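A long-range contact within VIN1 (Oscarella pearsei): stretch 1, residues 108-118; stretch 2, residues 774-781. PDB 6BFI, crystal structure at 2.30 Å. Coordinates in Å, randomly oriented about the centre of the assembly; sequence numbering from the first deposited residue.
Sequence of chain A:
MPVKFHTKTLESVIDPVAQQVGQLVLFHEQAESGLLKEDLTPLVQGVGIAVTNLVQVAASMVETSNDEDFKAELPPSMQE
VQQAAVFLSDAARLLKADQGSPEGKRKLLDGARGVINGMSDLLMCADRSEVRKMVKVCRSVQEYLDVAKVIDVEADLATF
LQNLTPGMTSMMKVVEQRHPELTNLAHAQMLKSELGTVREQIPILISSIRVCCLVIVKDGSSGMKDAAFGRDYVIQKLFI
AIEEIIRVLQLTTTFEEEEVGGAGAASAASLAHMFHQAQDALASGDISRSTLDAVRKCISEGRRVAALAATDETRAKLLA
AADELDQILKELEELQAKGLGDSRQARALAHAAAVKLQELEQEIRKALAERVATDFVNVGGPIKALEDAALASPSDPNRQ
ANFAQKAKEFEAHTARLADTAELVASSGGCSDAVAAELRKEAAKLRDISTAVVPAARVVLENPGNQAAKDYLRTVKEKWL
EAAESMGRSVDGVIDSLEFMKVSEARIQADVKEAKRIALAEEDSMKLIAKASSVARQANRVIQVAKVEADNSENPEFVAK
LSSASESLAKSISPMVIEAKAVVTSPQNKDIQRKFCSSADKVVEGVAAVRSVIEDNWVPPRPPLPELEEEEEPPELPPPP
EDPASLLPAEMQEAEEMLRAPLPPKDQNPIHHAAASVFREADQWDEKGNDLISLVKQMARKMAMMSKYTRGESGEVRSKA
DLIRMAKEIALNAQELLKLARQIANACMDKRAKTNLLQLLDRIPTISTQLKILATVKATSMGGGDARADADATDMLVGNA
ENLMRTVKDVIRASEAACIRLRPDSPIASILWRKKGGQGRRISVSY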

# COMPACT_ATOMS: atom_id res chain seq x y z
N LEU A 108 27.08 1.22 35.93
CA LEU A 108 25.99 0.33 35.56
C LEU A 108 25.22 0.88 34.37
O LEU A 108 24.97 0.15 33.40
N LEU A 109 24.85 2.16 34.42
CA LEU A 109 24.12 2.75 33.30
C LEU A 109 25.01 2.90 32.07
O LEU A 109 24.58 2.59 30.95
N ASP A 110 26.24 3.38 32.26
CA ASP A 110 27.15 3.60 31.14
C ASP A 110 27.46 2.29 30.42
O ASP A 110 27.29 2.19 29.20
N GLY A 111 27.94 1.28 31.15
CA GLY A 111 28.17 -0.01 30.53
C GLY A 111 26.90 -0.63 30.00
O GLY A 111 26.94 -1.38 29.01
N ALA A 112 25.76 -0.33 30.63
CA ALA A 112 24.48 -0.84 30.16
C ALA A 112 24.19 -0.36 28.74
O ALA A 112 23.88 -1.16 27.85
N ARG A 113 24.26 0.96 28.51
CA ARG A 113 24.06 1.47 27.16
C ARG A 113 25.20 1.08 26.24
O ARG A 113 25.00 0.91 25.03
N GLY A 114 26.40 0.89 26.80
CA GLY A 114 27.57 0.64 25.99
C GLY A 114 27.63 -0.76 25.41
O GLY A 114 28.23 -0.97 24.35
N VAL A 115 27.04 -1.74 26.10
CA VAL A 115 27.01 -3.08 25.53
C VAL A 115 26.00 -3.15 24.39
O VAL A 115 26.23 -3.84 23.38
N ILE A 116 24.89 -2.43 24.51
CA ILE A 116 23.88 -2.41 23.45
C ILE A 116 24.43 -1.70 22.22
O ILE A 116 24.52 -2.27 21.13
N ASN A 117 24.81 -0.43 22.39
CA ASN A 117 25.35 0.33 21.26
C ASN A 117 26.62 -0.32 20.71
O ASN A 117 26.83 -0.37 19.49
N GLY A 118 27.46 -0.84 21.60
CA GLY A 118 28.71 -1.45 21.17
C GLY A 118 28.51 -2.72 20.37
O GLY A 118 29.16 -2.92 19.34
N ALA A 774 13.57 1.75 24.38
CA ALA A 774 13.27 2.22 25.73
C ALA A 774 14.36 1.80 26.71
O ALA A 774 14.70 2.56 27.62
N THR A 775 14.90 0.59 26.54
CA THR A 775 16.02 0.18 27.39
C THR A 775 17.24 1.05 27.15
O THR A 775 17.98 1.37 28.09
N VAL A 776 17.47 1.47 25.90
CA VAL A 776 18.59 2.35 25.61
C VAL A 776 18.35 3.74 26.20
O VAL A 776 19.27 4.36 26.76
N LYS A 777 17.12 4.25 26.09
CA LYS A 777 16.80 5.56 26.63
C LYS A 777 16.93 5.59 28.15
O LYS A 777 17.40 6.58 28.72
N ALA A 778 16.51 4.51 28.81
CA ALA A 778 16.57 4.47 30.27
C ALA A 778 18.01 4.52 30.78
O ALA A 778 18.26 5.06 31.87
N THR A 779 18.95 3.96 30.03
CA THR A 779 20.35 3.92 30.45
C THR A 779 21.12 5.16 30.03
O THR A 779 22.34 5.21 30.23
N SER A 780 20.45 6.16 29.47
CA SER A 780 21.10 7.40 29.05
C SER A 780 20.52 8.64 29.72
O SER A 780 21.27 9.59 29.97
N MET A 781 19.22 8.67 30.00
CA MET A 781 18.64 9.82 30.67
C MET A 781 19.10 9.87 32.12
O MET A 781 19.40 8.85 32.74

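Which residue anchors the second stretch against the first? Thr779, just past the end of its helix, points toward helix 108-118 and buries the most area. Its p rotamer (chi1 60°) turns OG1 back to its own chain, donating a hydrogen bond to Val776 O at 2.9 Å. With the hydroxyl satisfied, CG2 meets Ala112 CB at 3.6 Å, while OG1 also lies 3.2 Å from Arg113 CB.

How does Arg113 fit beside a threonine and a serine? Its CA-to-CB bond points toward the other stretch, and chi1 and chi2 are both t, so the aliphatic chain runs extended: CD reaches Ser780 CB at 3.7 Å and CG lies 4.2 Å from Val776 CG1. Chi3 then turns to p. Ser780 is also p, its OG donating to Lys777 O at 3.0 Å.

What closes the apolar end? Ile116, in the m, t rotamer, points toward the second stretch; its CG2 packs on Val776 CG2 at 3.7 Å, and its extended CD1 reaches Thr775 CG2 at 4.1 Å. Val776 is t, which leaves CG1 4.3 Å from Asn117 OD1.

Do polar bonds join the stretches? No hydrogen bond crosses between them; the hydroxyls of Thr779 and Ser780 bond within their own stretch, that of Thr775 elsewhere in the structure, and the contact rests on packing.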

# COMPACT_ATOMS: atom_id res chain seq x y z
CB LEU A 108 25.05 0.12 36.75
CG LEU A 108 23.88 -0.83 36.48
CD1 LEU A 108 24.33 -2.28 36.49
CD2 LEU A 108 22.75 -0.61 37.47
CB LEU A 109 23.53 4.10 33.71
CG LEU A 109 22.49 4.08 34.83
CD1 LEU A 109 22.02 5.49 35.16
CD2 LEU A 109 21.31 3.20 34.45
CB ASP A 110 28.44 4.26 31.62
CG ASP A 110 28.39 5.77 31.50
OD1 ASP A 110 27.28 6.34 31.55
OD2 ASP A 110 29.47 6.39 31.35
CB ALA A 112 23.37 -0.41 31.12
CB ARG A 113 23.90 2.99 27.21
CG ARG A 113 23.55 3.64 25.89
CD ARG A 113 23.34 5.13 26.06
NE ARG A 113 24.38 5.72 26.90
CZ ARG A 113 25.58 6.10 26.46
NH1 ARG A 113 25.89 5.96 25.17
NH2 ARG A 113 26.46 6.63 27.29
CB VAL A 115 26.73 -4.14 26.61
CG1 VAL A 115 27.90 -4.22 27.59
CG2 VAL A 115 25.43 -3.84 27.34
CB ILE A 116 22.59 -1.75 23.95
CG1 ILE A 116 22.07 -2.47 25.20
CG2 ILE A 116 21.53 -1.77 22.86
CD1 ILE A 116 20.85 -1.81 25.82
CB ASN A 117 25.62 1.78 21.67
CG ASN A 117 24.34 2.56 21.92
OD1 ASN A 117 23.28 2.23 21.39
ND2 ASN A 117 24.44 3.60 22.74
CB ALA A 774 11.91 1.70 26.18
CB THR A 775 16.35 -1.29 27.15
OG1 THR A 775 15.19 -2.09 27.40
CG2 THR A 775 17.48 -1.75 28.07
CB VAL A 776 18.83 2.42 24.09
CG1 VAL A 776 19.91 3.44 23.76
CG2 VAL A 776 19.23 1.05 23.57
CB LYS A 777 15.39 5.98 26.20
CG LYS A 777 14.84 7.20 26.91
CD LYS A 777 15.66 8.45 26.61
CE LYS A 777 15.11 9.65 27.35
NZ LYS A 777 15.89 10.89 27.07
CB ALA A 778 15.86 3.22 30.79
CB THR A 779 21.03 2.67 29.89
OG1 THR A 779 20.97 2.69 28.45
CG2 THR A 779 20.34 1.42 30.40
CB SER A 780 21.02 7.57 27.53
OG SER A 780 19.67 7.62 27.10
CB MET A 781 17.11 9.77 30.60
CG MET A 781 16.47 8.72 31.48
SD MET A 781 14.67 8.83 31.46
CE MET A 781 14.23 7.51 32.59